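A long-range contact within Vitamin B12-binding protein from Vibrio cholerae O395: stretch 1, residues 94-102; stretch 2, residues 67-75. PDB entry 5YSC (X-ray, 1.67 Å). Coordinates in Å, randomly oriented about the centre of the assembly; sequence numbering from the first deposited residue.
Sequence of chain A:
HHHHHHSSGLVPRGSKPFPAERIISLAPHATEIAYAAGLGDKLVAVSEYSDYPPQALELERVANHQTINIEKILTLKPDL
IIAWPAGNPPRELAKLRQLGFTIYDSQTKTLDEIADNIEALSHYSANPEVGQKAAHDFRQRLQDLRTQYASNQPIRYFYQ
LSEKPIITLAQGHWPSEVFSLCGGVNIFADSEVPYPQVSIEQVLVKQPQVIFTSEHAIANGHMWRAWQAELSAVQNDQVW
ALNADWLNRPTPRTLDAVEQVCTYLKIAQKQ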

# COMPACT_ATOMS: atom_id res chain seq x y z
N ALA A 94 18.67 -2.05 -10.58
CA ALA A 94 20.13 -2.15 -10.56
C ALA A 94 20.71 -1.44 -11.77
O ALA A 94 21.69 -0.69 -11.65
CB ALA A 94 20.58 -3.62 -10.51
N LYS A 95 20.10 -1.63 -12.94
CA LYS A 95 20.56 -0.92 -14.14
C LYS A 95 20.54 0.58 -13.91
O LYS A 95 21.51 1.28 -14.22
CB LYS A 95 19.70 -1.27 -15.35
CG LYS A 95 20.40 -2.07 -16.43
CD LYS A 95 19.66 -3.35 -16.78
CE LYS A 95 18.49 -3.11 -17.70
NZ LYS A 95 17.42 -4.19 -17.72
N LEU A 96 19.44 1.10 -13.36
CA LEU A 96 19.34 2.54 -13.11
C LEU A 96 20.43 3.00 -12.15
O LEU A 96 20.98 4.11 -12.31
CB LEU A 96 17.95 2.88 -12.56
CG LEU A 96 16.83 2.76 -13.58
CD1 LEU A 96 15.49 3.00 -12.85
CD2 LEU A 96 17.01 3.71 -14.75
N ARG A 97 20.73 2.20 -11.13
CA ARG A 97 21.81 2.55 -10.22
C ARG A 97 23.13 2.55 -10.97
O ARG A 97 23.95 3.46 -10.81
CB ARG A 97 21.87 1.57 -9.04
CG ARG A 97 20.72 1.72 -8.04
CD ARG A 97 20.97 0.96 -6.71
NE ARG A 97 21.07 -0.49 -6.86
CZ ARG A 97 20.03 -1.32 -6.90
NH1 ARG A 97 18.77 -0.84 -6.80
NH2 ARG A 97 20.22 -2.64 -7.03
N GLN A 98 23.34 1.55 -11.83
CA GLN A 98 24.62 1.45 -12.53
C GLN A 98 24.78 2.58 -13.53
O GLN A 98 25.90 3.01 -13.80
CB GLN A 98 24.75 0.05 -13.18
CG GLN A 98 25.55 -0.94 -12.28
CD GLN A 98 25.30 -2.44 -12.56
OE1 GLN A 98 24.45 -2.81 -13.39
NE2 GLN A 98 26.05 -3.30 -11.86
N LEU A 99 23.67 3.10 -14.04
CA LEU A 99 23.69 4.23 -14.95
C LEU A 99 23.96 5.55 -14.25
O LEU A 99 24.07 6.57 -14.94
CB LEU A 99 22.37 4.31 -15.70
CG LEU A 99 22.16 3.30 -16.82
CD1 LEU A 99 20.70 3.34 -17.30
CD2 LEU A 99 23.09 3.64 -17.96
N GLY A 100 24.03 5.56 -12.92
CA GLY A 100 24.40 6.74 -12.17
C GLY A 100 23.28 7.68 -11.82
O GLY A 100 23.55 8.84 -11.49
N PHE A 101 22.03 7.23 -11.86
CA PHE A 101 20.93 8.10 -11.45
C PHE A 101 20.84 8.23 -9.94
O PHE A 101 21.14 7.30 -9.17
CB PHE A 101 19.61 7.57 -12.00
CG PHE A 101 19.47 7.72 -13.46
CD1 PHE A 101 19.30 8.97 -14.01
CD2 PHE A 101 19.51 6.62 -14.30
CE1 PHE A 101 19.16 9.13 -15.35
CE2 PHE A 101 19.36 6.77 -15.67
CZ PHE A 101 19.19 8.04 -16.19
N THR A 102 20.42 9.41 -9.50
CA THR A 102 20.16 9.61 -8.09
C THR A 102 18.80 8.97 -7.80
O THR A 102 17.80 9.34 -8.41
CB THR A 102 20.17 11.09 -7.73
OG1 THR A 102 21.47 11.63 -8.02
CG2 THR A 102 19.89 11.27 -6.26
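Stretch 2, residues 67-75: TINIEKILT

Stretch 2 enters as an extended segment and turns into a helix that runs beside the helix of stretch 1 in broadly the same direction. The two N-to-C directions differ by 29°, with a signed crossing angle of -29°, and the axes of helix 70-75 and helix 94-98 come no closer than 11.7 Å. At that spacing the backbones stay apart and the gap is filled by side chains. The register follows the shared direction: the CA of Ile70 lies 7.7 Å from the CA of Leu96, and one turn later the CA of Leu74 lies 9.4 Å from the CA of Leu99. The contact buries 339 Å², both sides summed, and no hydrogen bond crosses it, so the two stretches are held against each other by apolar packing.

Thr67 begins the segment in an extended conformation (phi/psi -143/138) and does not reach stretch 1. Ile68, still extended at -100/130, is buried and directs its CA-to-CB bond toward stretch 1, where its CG2 lies 4.5 Å from CD1 of Leu96, a slight contact. Asn69 makes no contact across the interface but sets the start of the helix. From the N-cap position its OD1 accepts a hydrogen bond from the backbone N of Lys72 (3.0 Å), satisfying an amide that has no helical carbonyl before it, while its own backbone O receives the N of Ile73 at 3.1 Å.

Ile70, the first helical residue, has the largest area covered by stretch 1. With its side chain in the m, t rotamer, it meets three residues: its CD1 approaches CE of Lys95 at 3.6 Å, its CG1 lies 4.3 Å from CD2 of Leu96, and its CG2 lies 4.1 Å from CD1 of Leu99. The Lys95 contact involves the aliphatic part of the lysine chain. Glu71 and Lys72 follow on the part of the helix turned from this contact, and neither side chain reaches stretch 1.

Ile73 brings the helix back to the interface. Its CG2 packs 4.1 Å from CD2 of Leu96 and 4.4 Å from CZ of Phe101, and so touches residues from both the helix of stretch 1 and the segment beyond it. Phe101 is carried into place by the turn at Gly100, whose positive phi (87°) belongs to a Schellman motif; the N of Gly100 bonds to the O of Arg97 at 3.0 Å, and the N of Phe101 makes a weak bond to the O of Leu96 at 3.3 Å.

Leu74, one turn after Ile70 and bonded from its N to the O of Ile70 (2.9 Å), starts sideways at CB, but the end of its side chain comes nearer to stretch 1. Its CD1 lies 3.9 Å from CD1 of Leu99 and 4.1 Å from CZ of Phe101, at the edge of the ring. Thr75 remains out of reach, and the contact ends with Leu74.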

# COMPACT_ATOMS: atom_id res chain seq x y z
N THR A 67 7.58 -4.25 -16.00
CA THR A 67 8.65 -3.58 -16.72
C THR A 67 8.83 -2.13 -16.32
O THR A 67 7.86 -1.38 -16.26
CB THR A 67 8.36 -3.60 -18.22
OG1 THR A 67 7.65 -4.80 -18.54
CG2 THR A 67 9.65 -3.50 -19.01
N ILE A 68 10.09 -1.72 -16.17
CA ILE A 68 10.47 -0.32 -16.13
C ILE A 68 11.00 0.07 -17.50
O ILE A 68 11.90 -0.60 -18.03
CB ILE A 68 11.54 -0.05 -15.06
CG1 ILE A 68 11.01 -0.34 -13.64
CG2 ILE A 68 12.05 1.37 -15.18
CD1 ILE A 68 12.01 -0.06 -12.55
N ASN A 69 10.49 1.16 -18.06
CA ASN A 69 10.86 1.60 -19.40
C ASN A 69 12.13 2.44 -19.31
O ASN A 69 12.11 3.67 -19.27
CB ASN A 69 9.72 2.38 -20.05
CG ASN A 69 9.95 2.62 -21.53
OD1 ASN A 69 11.09 2.74 -22.00
ND2 ASN A 69 8.85 2.68 -22.27
N ILE A 70 13.27 1.74 -19.33
CA ILE A 70 14.54 2.44 -19.14
C ILE A 70 14.85 3.34 -20.32
O ILE A 70 15.47 4.38 -20.15
CB ILE A 70 15.70 1.46 -18.89
CG1 ILE A 70 15.48 0.80 -17.53
CG2 ILE A 70 17.08 2.18 -18.93
CD1 ILE A 70 16.50 -0.20 -17.16
N GLU A 71 14.46 2.94 -21.52
CA GLU A 71 14.68 3.77 -22.69
C GLU A 71 14.05 5.14 -22.49
O GLU A 71 14.70 6.17 -22.69
CB GLU A 71 14.10 3.09 -23.92
CG GLU A 71 14.39 3.81 -25.23
CD GLU A 71 14.05 2.98 -26.45
OE1 GLU A 71 13.44 1.90 -26.31
OE2 GLU A 71 14.40 3.43 -27.56
N LYS A 72 12.79 5.16 -22.07
CA LYS A 72 12.08 6.42 -21.85
C LYS A 72 12.73 7.21 -20.73
O LYS A 72 12.85 8.44 -20.83
CB LYS A 72 10.61 6.15 -21.53
CG LYS A 72 9.72 6.09 -22.72
CD LYS A 72 8.25 5.77 -22.36
CE LYS A 72 7.25 6.67 -23.05
NZ LYS A 72 6.91 7.83 -22.18
N ILE A 73 13.16 6.54 -19.66
CA ILE A 73 13.85 7.24 -18.57
C ILE A 73 15.12 7.93 -19.08
O ILE A 73 15.45 9.05 -18.66
CB ILE A 73 14.13 6.27 -17.42
CG1 ILE A 73 12.79 5.80 -16.83
CG2 ILE A 73 14.98 6.91 -16.36
CD1 ILE A 73 12.93 4.92 -15.62
N LEU A 74 15.88 7.24 -19.94
CA LEU A 74 17.06 7.87 -20.53
C LEU A 74 16.65 9.15 -21.26
O LEU A 74 17.29 10.20 -21.11
CB LEU A 74 17.71 6.90 -21.51
CG LEU A 74 18.92 6.02 -21.17
CD1 LEU A 74 19.42 6.09 -19.75
CD2 LEU A 74 18.58 4.59 -21.54
N THR A 75 15.55 9.04 -21.99
CA THR A 75 14.96 10.14 -22.73
C THR A 75 14.57 11.34 -21.86
O THR A 75 14.43 12.44 -22.37
CB THR A 75 13.68 9.66 -23.42
OG1 THR A 75 13.97 9.23 -24.75
CG2 THR A 75 12.62 10.74 -23.41